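Local atomic coordinates of IPT/TIG domain-containing protein BACOVA_02650 (Bacteroides ovatus, PDB entry 5E7G), a protein that binds polysaccharide at the bacterial cell surface and probably captures xyloglucan there before its transport into the periplasm for degradation. Residues A[310-315]-A[363-368]; A[329-334]-A[431-436]; A[369-374]-A[442-447]. All coordinates share one frame; numbering follows the deposited sequence.

Contact 1: A[310-315]-A[363-368]; sequences APYVSN and FVKEVF. With CA (calcium ion), chain C.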
loop_
_atom_site.group_PDB
_atom_site.type_symbol
_atom_site.label_atom_id
_atom_site.label_comp_id
_atom_site.label_asym_id
_atom_site.label_seq_id
_atom_site.Cartn_x
_atom_site.Cartn_y
_atom_site.Cartn_z
ATOM N N ALA A 310 -31.250 -8.122 20.717
ATOM C CA ALA A 310 -30.323 -9.259 20.597
ATOM C C ALA A 310 -29.235 -8.842 19.588
ATOM O O ALA A 310 -28.803 -7.686 19.658
ATOM C CB ALA A 310 -31.084 -10.523 20.200
ATOM N N PRO A 311 -28.782 -9.723 18.658
ATOM C CA PRO A 311 -27.785 -9.114 17.770
ATOM C C PRO A 311 -28.410 -8.349 16.589
ATOM O O PRO A 311 -27.687 -8.027 15.647
ATOM C CB PRO A 311 -26.983 -10.319 17.285
ATOM C CG PRO A 311 -27.966 -11.406 17.243
ATOM C CD PRO A 311 -28.917 -11.168 18.379
ATOM N N TYR A 312 -29.717 -8.074 16.659
ATOM C CA TYR A 312 -30.457 -7.267 15.669
ATOM C C TYR A 312 -30.618 -7.960 14.315
ATOM O O TYR A 312 -31.737 -8.146 13.832
ATOM C CB TYR A 312 -29.786 -5.899 15.489
ATOM C CG TYR A 312 -29.736 -5.091 16.769
ATOM C CD1 TYR A 312 -30.908 -4.646 17.379
ATOM C CD2 TYR A 312 -28.524 -4.776 17.372
ATOM C CE1 TYR A 312 -30.873 -3.910 18.550
ATOM C CE2 TYR A 312 -28.480 -4.037 18.544
ATOM C CZ TYR A 312 -29.660 -3.608 19.127
ATOM O OH TYR A 312 -29.625 -2.877 20.292
ATOM N N VAL A 313 -29.506 -8.340 13.699
ATOM C CA VAL A 313 -29.543 -9.157 12.492
ATOM C C VAL A 313 -28.798 -10.477 12.705
ATOM O O VAL A 313 -27.937 -10.589 13.589
ATOM C CB VAL A 313 -28.939 -8.411 11.294
ATOM C CG1 VAL A 313 -29.840 -7.232 10.895
ATOM C CG2 VAL A 313 -27.530 -7.935 11.618
ATOM N N SER A 314 -29.147 -11.481 11.904
ATOM C CA SER A 314 -28.488 -12.779 11.982
ATOM C C SER A 314 -28.713 -13.611 10.729
ATOM O O SER A 314 -29.743 -13.491 10.074
ATOM C CB SER A 314 -28.984 -13.564 13.203
ATOM O OG SER A 314 -30.321 -14.004 13.033
ATOM N N ASN A 315 -27.739 -14.459 10.408
ATOM C CA ASN A 315 -27.918 -15.480 9.380
ATOM C C ASN A 315 -28.605 -16.714 9.968
ATOM O O ASN A 315 -27.953 -17.617 10.507
ATOM C CB ASN A 315 -26.582 -15.866 8.763
ATOM C CG ASN A 315 -26.040 -14.802 7.830
ATOM O OD1 ASN A 315 -26.560 -13.687 7.755
ATOM N ND2 ASN A 315 -24.978 -15.143 7.112
ATOM N N PHE A 363 -20.886 -11.415 18.324
ATOM C CA PHE A 363 -21.529 -10.166 18.689
ATOM C C PHE A 363 -21.483 -10.014 20.194
ATOM O O PHE A 363 -22.031 -10.844 20.913
ATOM C CB PHE A 363 -22.982 -10.137 18.199
ATOM C CG PHE A 363 -23.721 -8.859 18.531
ATOM C CD1 PHE A 363 -24.209 -8.629 19.808
ATOM C CD2 PHE A 363 -23.951 -7.899 17.549
ATOM C CE1 PHE A 363 -24.905 -7.455 20.107
ATOM C CE2 PHE A 363 -24.646 -6.722 17.839
ATOM C CZ PHE A 363 -25.123 -6.500 19.112
ATOM N N VAL A 364 -20.836 -8.947 20.656
ATOM C CA VAL A 364 -20.764 -8.627 22.081
ATOM C C VAL A 364 -21.574 -7.369 22.370
ATOM O O VAL A 364 -21.292 -6.307 21.819
ATOM C CB VAL A 364 -19.298 -8.415 22.541
ATOM C CG1 VAL A 364 -19.229 -8.156 24.047
ATOM C CG2 VAL A 364 -18.451 -9.618 22.161
ATOM N N LYS A 365 -22.582 -7.490 23.228
ATOM C CA LYS A 365 -23.418 -6.348 23.592
ATOM C C LYS A 365 -22.606 -5.294 24.332
ATOM O O LYS A 365 -22.681 -4.102 24.015
ATOM C CB LYS A 365 -24.589 -6.788 24.466
ATOM C CG LYS A 365 -25.520 -5.645 24.890
ATOM C CD LYS A 365 -26.388 -5.161 23.740
ATOM C CE LYS A 365 -27.338 -4.058 24.195
ATOM N NZ LYS A 365 -28.257 -3.620 23.110
ATOM N N GLU A 366 -21.852 -5.743 25.333
ATOM C CA GLU A 366 -21.000 -4.864 26.124
ATOM C C GLU A 366 -19.747 -5.581 26.622
ATOM O O GLU A 366 -19.781 -6.778 26.913
ATOM C CB GLU A 366 -21.774 -4.303 27.319
ATOM C CG GLU A 366 -21.058 -3.148 28.011
ATOM C CD GLU A 366 -20.772 -1.982 27.060
ATOM O OE1 GLU A 366 -21.741 -1.373 26.548
ATOM O OE2 GLU A 366 -19.578 -1.685 26.813
ATOM N N VAL A 367 -18.644 -4.838 26.716
ATOM C CA VAL A 367 -17.402 -5.391 27.232
ATOM C C VAL A 367 -17.603 -5.858 28.661
ATOM O O VAL A 367 -18.499 -5.388 29.364
ATOM C CB VAL A 367 -16.247 -4.377 27.202
ATOM C CG1 VAL A 367 -15.791 -4.124 25.770
ATOM C CG2 VAL A 367 -16.649 -3.079 27.893
ATOM N N PHE A 368 -16.760 -6.791 29.079
ATOM C CA PHE A 368 -16.867 -7.389 30.399
ATOM C C PHE A 368 -15.476 -7.686 30.951
ATOM O O PHE A 368 -14.481 -7.627 30.223
ATOM C CB PHE A 368 -17.708 -8.667 30.334
ATOM C CG PHE A 368 -17.363 -9.556 29.174
ATOM C CD1 PHE A 368 -16.221 -10.347 29.203
ATOM C CD2 PHE A 368 -18.174 -9.599 28.055
ATOM C CE1 PHE A 368 -15.897 -11.164 28.135
ATOM C CE2 PHE A 368 -17.859 -10.411 26.990
ATOM C CZ PHE A 368 -16.714 -11.198 27.029
HETATM CA CA CA C . -26.642 -19.289 11.616
HETATM O O HOH W 1 -30.673 -5.425 22.780
HETATM O O HOH W 2 -25.538 -19.111 9.515
#
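Phe363 meets Pro311 flat-on: the proline lies over one face of the phenylalanine ring, with Pro311 CA 3.8 Å from the ring centroid and only 5° off the ring normal, a CH-pi contact with almost no lateral offset. Pro311 CB sits over the inner end of the same ring, 3.8 Å from Phe363 CG. The far end of the ring is met by the chain just before the proline, where Ala310 O stands 3.9 Å from Phe363 CZ. With CG anti to the backbone N (chi1 -179°), Phe363 reaches straight out from its strand and brings the ring against this turn. Tyr312 adds a looser apolar touch, its CD2 4.2 Å from Phe363 CZ. A classic gamma-turn centred on Tyr312 folds the loop here, Val313 N donating to Pro311 O over 2.7 Å, while Ala310 O comes over one face of the tyrosine ring, toward its rim.

The contact joins the long loop between strands 301-303 and 318-322 to the end of strand 356-364, within the xyloglucan-binding domain. Trp403 of the adjacent strand packs edge-to-face with Phe363 and also touches Pro311. A leucine in place of Phe363 would probably leave the proline without its flat aromatic seat and open a gap between loop and strand.

At the solvent-facing margin, Lys365 crosses Tyr312 at about a right angle. Its NZ is 3.2 Å from Tyr312 OH, but the angle is too poor for a hydrogen bond; instead the ammonium donates to a water 3.0 Å from Lys365 NZ, which also takes a weak bond from Ala310 N. Farther along the loop, Asn315 O coordinates the calcium ion at 2.4 Å, with Asn288, Asp290, Thr317, Asp449 and a water completing the site.

Contact 2: A[329-334]-A[431-436]; sequences NYWWKQ and GVYATN. With BGC (beta-D-glucopyranose), chain B.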
loop_
_atom_site.group_PDB
_atom_site.type_symbol
_atom_site.label_atom_id
_atom_site.label_comp_id
_atom_site.label_asym_id
_atom_site.label_seq_id
_atom_site.Cartn_x
_atom_site.Cartn_y
_atom_site.Cartn_z
ATOM N N ASN A 329 -16.909 -18.894 38.860
ATOM C CA ASN A 329 -17.799 -19.931 38.332
ATOM C C ASN A 329 -17.112 -20.662 37.176
ATOM O O ASN A 329 -16.937 -20.101 36.094
ATOM C CB ASN A 329 -19.128 -19.322 37.876
ATOM C CG ASN A 329 -20.165 -20.374 37.509
ATOM O OD1 ASN A 329 -19.829 -21.493 37.127
ATOM N ND2 ASN A 329 -21.438 -20.008 37.620
ATOM N N TYR A 330 -16.727 -21.914 37.413
ATOM C CA TYR A 330 -15.934 -22.678 36.448
ATOM C C TYR A 330 -16.787 -23.661 35.647
ATOM O O TYR A 330 -16.261 -24.494 34.905
ATOM C CB TYR A 330 -14.795 -23.409 37.169
ATOM C CG TYR A 330 -13.825 -22.453 37.824
ATOM C CD1 TYR A 330 -12.796 -21.871 37.096
ATOM C CD2 TYR A 330 -13.952 -22.111 39.163
ATOM C CE1 TYR A 330 -11.911 -20.983 37.686
ATOM C CE2 TYR A 330 -13.071 -21.226 39.763
ATOM C CZ TYR A 330 -12.053 -20.665 39.019
ATOM O OH TYR A 330 -11.173 -19.780 39.603
ATOM N N TRP A 331 -18.104 -23.547 35.789
ATOM C CA TRP A 331 -19.037 -24.259 34.923
ATOM C C TRP A 331 -20.392 -23.549 34.870
ATOM O O TRP A 331 -21.291 -23.835 35.664
ATOM C CB TRP A 331 -19.227 -25.696 35.389
ATOM C CG TRP A 331 -20.155 -26.473 34.506
ATOM C CD1 TRP A 331 -21.466 -26.761 34.744
ATOM C CD2 TRP A 331 -19.843 -27.048 33.231
ATOM N NE1 TRP A 331 -21.988 -27.490 33.700
ATOM C CE2 TRP A 331 -21.013 -27.676 32.757
ATOM C CE3 TRP A 331 -18.686 -27.097 32.446
ATOM C CZ2 TRP A 331 -21.060 -28.345 31.537
ATOM C CZ3 TRP A 331 -18.734 -27.759 31.236
ATOM C CH2 TRP A 331 -19.911 -28.375 30.792
ATOM N N TRP A 332 -20.529 -22.635 33.916
ATOM C CA TRP A 332 -21.708 -21.779 33.823
ATOM C C TRP A 332 -22.564 -22.186 32.626
ATOM O O TRP A 332 -23.376 -23.105 32.729
ATOM C CB TRP A 332 -21.281 -20.309 33.739
ATOM C CG TRP A 332 -22.421 -19.344 33.633
ATOM C CD1 TRP A 332 -23.521 -19.283 34.435
ATOM C CD2 TRP A 332 -22.562 -18.292 32.673
ATOM N NE1 TRP A 332 -24.345 -18.262 34.031
ATOM C CE2 TRP A 332 -23.779 -17.637 32.950
ATOM C CE3 TRP A 332 -21.783 -17.842 31.605
ATOM C CZ2 TRP A 332 -24.232 -16.556 32.198
ATOM C CZ3 TRP A 332 -22.232 -16.769 30.860
ATOM C CH2 TRP A 332 -23.448 -16.139 31.159
ATOM N N LYS A 333 -22.365 -21.522 31.491
ATOM C CA LYS A 333 -23.164 -21.772 30.296
ATOM C C LYS A 333 -22.279 -22.227 29.141
ATOM O O LYS A 333 -21.117 -21.818 29.030
ATOM C CB LYS A 333 -23.954 -20.513 29.911
ATOM C CG LYS A 333 -25.114 -20.224 30.851
ATOM C CD LYS A 333 -25.962 -19.059 30.384
ATOM C CE LYS A 333 -27.223 -18.943 31.230
ATOM N NZ LYS A 333 -28.054 -17.762 30.860
ATOM N N GLN A 334 -22.829 -23.081 28.287
ATOM C CA GLN A 334 -22.039 -23.683 27.231
ATOM C C GLN A 334 -22.909 -24.343 26.172
ATOM O O GLN A 334 -24.101 -24.574 26.388
ATOM C CB GLN A 334 -21.066 -24.718 27.829
ATOM C CG GLN A 334 -21.746 -25.954 28.456
ATOM C CD GLN A 334 -22.508 -25.632 29.731
ATOM O OE1 GLN A 334 -23.686 -25.971 29.869
ATOM N NE2 GLN A 334 -21.836 -24.980 30.674
ATOM N N GLY A 431 -17.182 -27.564 20.950
ATOM C CA GLY A 431 -17.755 -27.098 22.194
ATOM C C GLY A 431 -17.324 -25.687 22.515
ATOM O O GLY A 431 -16.163 -25.326 22.339
ATOM N N VAL A 432 -18.278 -24.890 22.973
ATOM C CA VAL A 432 -18.026 -23.528 23.407
ATOM C C VAL A 432 -18.488 -23.413 24.855
ATOM O O VAL A 432 -19.648 -23.671 25.159
ATOM C CB VAL A 432 -18.753 -22.505 22.506
ATOM C CG1 VAL A 432 -18.539 -21.087 23.017
ATOM C CG2 VAL A 432 -18.257 -22.645 21.066
ATOM N N TYR A 433 -17.573 -23.041 25.743
ATOM C CA TYR A 433 -17.851 -23.048 27.176
ATOM C C TYR A 433 -17.542 -21.691 27.765
ATOM O O TYR A 433 -16.433 -21.184 27.602
ATOM C CB TYR A 433 -17.023 -24.131 27.892
ATOM C CG TYR A 433 -17.146 -25.505 27.275
ATOM C CD1 TYR A 433 -16.373 -25.868 26.176
ATOM C CD2 TYR A 433 -18.035 -26.445 27.790
ATOM C CE1 TYR A 433 -16.480 -27.128 25.605
ATOM C CE2 TYR A 433 -18.149 -27.709 27.226
ATOM C CZ TYR A 433 -17.369 -28.044 26.134
ATOM O OH TYR A 433 -17.473 -29.297 25.561
ATOM N N ALA A 434 -18.532 -21.106 28.437
ATOM C CA ALA A 434 -18.369 -19.824 29.116
ATOM C C ALA A 434 -18.185 -20.024 30.625
ATOM O O ALA A 434 -18.944 -20.754 31.262
ATOM C CB ALA A 434 -19.563 -18.928 28.847
ATOM N N THR A 435 -17.178 -19.363 31.185
ATOM C CA THR A 435 -16.889 -19.447 32.612
ATOM C C THR A 435 -16.433 -18.087 33.118
ATOM O O THR A 435 -16.156 -17.196 32.316
ATOM C CB THR A 435 -15.792 -20.483 32.910
ATOM O OG1 THR A 435 -14.567 -20.052 32.309
ATOM C CG2 THR A 435 -16.178 -21.857 32.367
ATOM N N ASN A 436 -16.351 -17.940 34.442
ATOM C CA ASN A 436 -15.874 -16.704 35.065
ATOM C C ASN A 436 -14.844 -16.973 36.173
ATOM O O ASN A 436 -15.204 -17.116 37.341
ATOM C CB ASN A 436 -17.054 -15.904 35.630
ATOM C CG ASN A 436 -16.651 -14.515 36.101
ATOM O OD1 ASN A 436 -15.609 -13.987 35.710
ATOM N ND2 ASN A 436 -17.478 -13.918 36.942
HETATM C C2 BGC B . -19.778 -31.064 35.215
HETATM C C3 BGC B . -18.625 -30.121 35.324
HETATM C C4 BGC B . -17.448 -30.558 34.580
HETATM C C5 BGC B . -17.788 -31.034 33.208
HETATM C C6 BGC B . -16.597 -31.710 32.594
HETATM C C1 BGC B . -20.152 -31.425 33.759
HETATM O O2 BGC B . -20.926 -30.487 35.826
HETATM O O3 BGC B . -18.213 -29.940 36.729
HETATM O O4 BGC B . -16.557 -29.398 34.416
HETATM O O5 BGC B . -18.898 -31.987 33.110
HETATM O O6 BGC B . -15.977 -30.747 31.780
#
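Backbone hydrogen bonds join Asn329 to Asn436 in an antiparallel hydrogen-bonded pair, the two residues bonding both ways: Asn436 N to Asn329 O at 2.8 Å and Asn329 N to Asn436 O at 2.9 Å. The chain then turns a corner at Tyr330 and Trp331, beyond which Ala434 N donates to Lys333 O (2.7 Å) and Gln334 faces Tyr433 as a non-hydrogen-bonded antiparallel pair. An Asx turn shapes this corner: Asn329 OD1 accepts from Trp331 N.

The aromatic contacts lie on the sugar-binding side. Trp331 and Tyr433 meet rim to rim, Trp331 CZ3 lying 3.8 Å from Tyr433 CD2 with the ring planes at 41°. The glucose lies over one face of the indole, its C3 3.9 Å above the plane of Trp331 and offset toward the rim, the kind of aromatic platform common in carbohydrate-binding proteins. Gln334 NE2, also bonded weakly to Trp332 O, lies against the opposite face; CG set between the backbone N and the carbonyl carbon (chi1 66°) and a further bend at chi2 bring the amide there, while Gln334 OE1 accepts from Asp299 N. Gln334 CB presses on Tyr433 CD2 at 3.5 Å. On this side too, the methyl CG2 of Thr435 rests against the backbone carbonyl of Tyr330, 3.7 Å from its O.

Apolar packing on the other side pairs Trp332 with Ala434, whose CB touches the indole edge 3.7 Å from Trp332 CE3.

Strand 429-436 runs between strands 329-338 and 372-377 in a five-stranded antiparallel sheet, where Tyr433 and Thr435 bond to Gln374 and Val372, and Trp332 and Ala434 face Ile321 of strand 318-322.

Contact 3: A[369-374]-A[442-447]; sequences TGPVFQ and ATIEVY. With XYS (alpha-D-xylopyranose), chain D.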
loop_
_atom_site.group_PDB
_atom_site.type_symbol
_atom_site.label_atom_id
_atom_site.label_comp_id
_atom_site.label_asym_id
_atom_site.label_seq_id
_atom_site.Cartn_x
_atom_site.Cartn_y
_atom_site.Cartn_z
ATOM N N THR A 369 -15.417 -7.993 32.242
ATOM C CA THR A 369 -14.154 -8.285 32.907
ATOM C C THR A 369 -14.316 -9.516 33.786
ATOM O O THR A 369 -15.105 -9.514 34.734
ATOM C CB THR A 369 -13.671 -7.093 33.758
ATOM O OG1 THR A 369 -13.731 -5.888 32.986
ATOM C CG2 THR A 369 -12.243 -7.314 34.223
ATOM N N GLY A 370 -13.575 -10.568 33.450
ATOM C CA GLY A 370 -13.606 -11.813 34.198
ATOM C C GLY A 370 -14.004 -12.992 33.335
ATOM O O GLY A 370 -13.235 -13.940 33.182
ATOM N N PRO A 371 -15.220 -12.947 32.772
ATOM C CA PRO A 371 -15.727 -14.049 31.950
ATOM C C PRO A 371 -14.844 -14.345 30.744
ATOM O O PRO A 371 -14.325 -13.422 30.112
ATOM C CB PRO A 371 -17.107 -13.549 31.510
ATOM C CG PRO A 371 -17.508 -12.589 32.558
ATOM C CD PRO A 371 -16.242 -11.905 32.975
ATOM N N VAL A 372 -14.672 -15.628 30.441
ATOM C CA VAL A 372 -13.860 -16.053 29.311
ATOM C C VAL A 372 -14.513 -17.247 28.633
ATOM O O VAL A 372 -15.414 -17.876 29.198
ATOM C CB VAL A 372 -12.426 -16.433 29.742
ATOM C CG1 VAL A 372 -11.673 -15.211 30.272
ATOM C CG2 VAL A 372 -12.463 -17.549 30.786
ATOM N N PHE A 373 -14.050 -17.558 27.428
ATOM C CA PHE A 373 -14.584 -18.672 26.654
ATOM C C PHE A 373 -13.537 -19.741 26.403
ATOM O O PHE A 373 -12.354 -19.440 26.238
ATOM C CB PHE A 373 -15.130 -18.187 25.316
ATOM C CG PHE A 373 -16.350 -17.332 25.438
ATOM C CD1 PHE A 373 -17.608 -17.902 25.507
ATOM C CD2 PHE A 373 -16.240 -15.958 25.487
ATOM C CE1 PHE A 373 -18.734 -17.112 25.619
ATOM C CE2 PHE A 373 -17.362 -15.165 25.597
ATOM C CZ PHE A 373 -18.611 -15.745 25.665
ATOM N N GLN A 374 -13.994 -20.988 26.380
ATOM C CA GLN A 374 -13.183 -22.115 25.939
ATOM C C GLN A 374 -13.768 -22.706 24.661
ATOM O O GLN A 374 -14.973 -22.941 24.576
ATOM C CB GLN A 374 -13.111 -23.191 27.022
ATOM C CG GLN A 374 -12.371 -24.463 26.598
ATOM C CD GLN A 374 -12.431 -25.560 27.643
ATOM O OE1 GLN A 374 -13.367 -25.631 28.438
ATOM N NE2 GLN A 374 -11.428 -26.428 27.642
ATOM N N ALA A 442 -19.900 -10.683 36.881
ATOM C CA ALA A 442 -20.081 -9.919 35.658
ATOM C C ALA A 442 -21.306 -10.433 34.904
ATOM O O ALA A 442 -21.765 -11.555 35.131
ATOM C CB ALA A 442 -18.824 -9.996 34.785
ATOM N N THR A 443 -21.852 -9.597 34.030
ATOM C CA THR A 443 -22.981 -9.998 33.197
ATOM C C THR A 443 -22.613 -9.762 31.742
ATOM O O THR A 443 -22.012 -8.739 31.409
ATOM C CB THR A 443 -24.267 -9.236 33.558
ATOM O OG1 THR A 443 -24.810 -8.631 32.380
ATOM C CG2 THR A 443 -23.987 -8.161 34.602
ATOM N N ILE A 444 -22.944 -10.729 30.891
ATOM C CA ILE A 444 -22.523 -10.702 29.492
ATOM C C ILE A 444 -23.667 -11.066 28.558
ATOM O O ILE A 444 -24.621 -11.741 28.952
ATOM C CB ILE A 444 -21.328 -11.679 29.214
ATOM C CG1 ILE A 444 -21.766 -13.151 29.307
ATOM C CG2 ILE A 444 -20.154 -11.399 30.168
ATOM C CD1 ILE A 444 -20.710 -14.124 28.817
ATOM N N GLU A 445 -23.543 -10.621 27.315
ATOM C CA GLU A 445 -24.463 -11.002 26.259
ATOM C C GLU A 445 -23.676 -11.176 24.967
ATOM O O GLU A 445 -23.273 -10.195 24.336
ATOM C CB GLU A 445 -25.561 -9.955 26.095
ATOM C CG GLU A 445 -26.652 -10.366 25.133
ATOM C CD GLU A 445 -27.701 -9.298 24.953
ATOM O OE1 GLU A 445 -27.552 -8.209 25.549
ATOM O OE2 GLU A 445 -28.678 -9.551 24.217
ATOM N N VAL A 446 -23.442 -12.430 24.591
ATOM C CA VAL A 446 -22.602 -12.753 23.441
ATOM C C VAL A 446 -23.295 -13.752 22.508
ATOM O O VAL A 446 -23.959 -14.687 22.962
ATOM C CB VAL A 446 -21.243 -13.323 23.893
ATOM C CG1 VAL A 446 -20.349 -13.599 22.693
ATOM C CG2 VAL A 446 -20.557 -12.354 24.855
ATOM N N TYR A 447 -23.127 -13.552 21.204
ATOM C CA TYR A 447 -23.735 -14.423 20.206
ATOM C C TYR A 447 -22.680 -14.927 19.236
ATOM O O TYR A 447 -21.716 -14.223 18.945
ATOM C CB TYR A 447 -24.847 -13.691 19.445
ATOM C CG TYR A 447 -25.965 -13.206 20.336
ATOM C CD1 TYR A 447 -27.037 -14.033 20.653
ATOM C CD2 TYR A 447 -25.946 -11.922 20.870
ATOM C CE1 TYR A 447 -28.067 -13.591 21.476
ATOM C CE2 TYR A 447 -26.971 -11.470 21.694
ATOM C CZ TYR A 447 -28.027 -12.308 21.995
ATOM O OH TYR A 447 -29.038 -11.862 22.816
HETATM C C1 XYS D . -15.561 -31.237 30.500
HETATM C C2 XYS D . -14.061 -31.365 30.493
HETATM C C3 XYS D . -13.440 -30.039 30.762
HETATM C C4 XYS D . -14.019 -28.915 29.957
HETATM C C5 XYS D . -15.533 -28.963 29.712
HETATM O O2 XYS D . -13.659 -32.311 31.503
HETATM O O3 XYS D . -12.012 -30.105 30.472
HETATM O O4 XYS D . -13.721 -27.689 30.639
HETATM O O5 XYS D . -16.044 -30.320 29.448
#
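Ile444 spans the contact, one branch packed on Pro371 and the other reaching Phe373. At its CB the side chain divides. The methyl CG2 lies against the proline ring, 3.8 Å from Pro371 CG and 4.0 Å from Pro371 CB, the two side chains running alongside each other and pointing opposite ways. CG1, set between the backbone N and the carbonyl carbon (chi1 70°), starts the longer branch, and its terminal CD1 comes within 4.1 Å of Phe373 CZ. That aromatic carbon also meets Val446 across the domain interior: the two side chains reach out from facing strands, and Phe373 CZ lies 4.0 Å from Val446 CB and equally near Val446 CG2. Nearer the turn, Pro371 CG is 3.7 Å from Ala442 CB.

No hydrogen bond crosses the contact, so it is pure apolar packing between two facing sheets, the arrangement of a beta-sandwich core. On strand 372-377 the next residue, Gln374, belongs to the other side, and its extended chain delivers OE1 to the hydroxyl of xylose O4, which donates to Gln374 OE1 over 3.0 Å.

Around this core, Phe448 packs edge-to-face with Phe373, which also touches Ile321 of strand 318-322 and Ala434 of strand 429-436, while Val446 leans on Cys362 of strand 356-364.

All three contacts belong to the xyloglucan-binding domain. Contacts 2 and 3, with centres 9 Å apart, are joined within the glycan-binding sheet by the backbone bonds Gln374 N to Tyr433 O (2.7 Å) and Val372 N to Thr435 O (2.9 Å); together they supply Tyr330, Trp331, Gln374 and Tyr433 to the sugar pocket. Contact 3 reaches across the interior to the other sheet, where it joins contact 1, centres 12 Å apart, through Tyr447 N to Phe363 O (2.9 Å) and Lys365 N to Glu445 O. Contacts 1 and 2 do not touch: their centres are 18 Å apart and their nearest atoms about 7 Å apart.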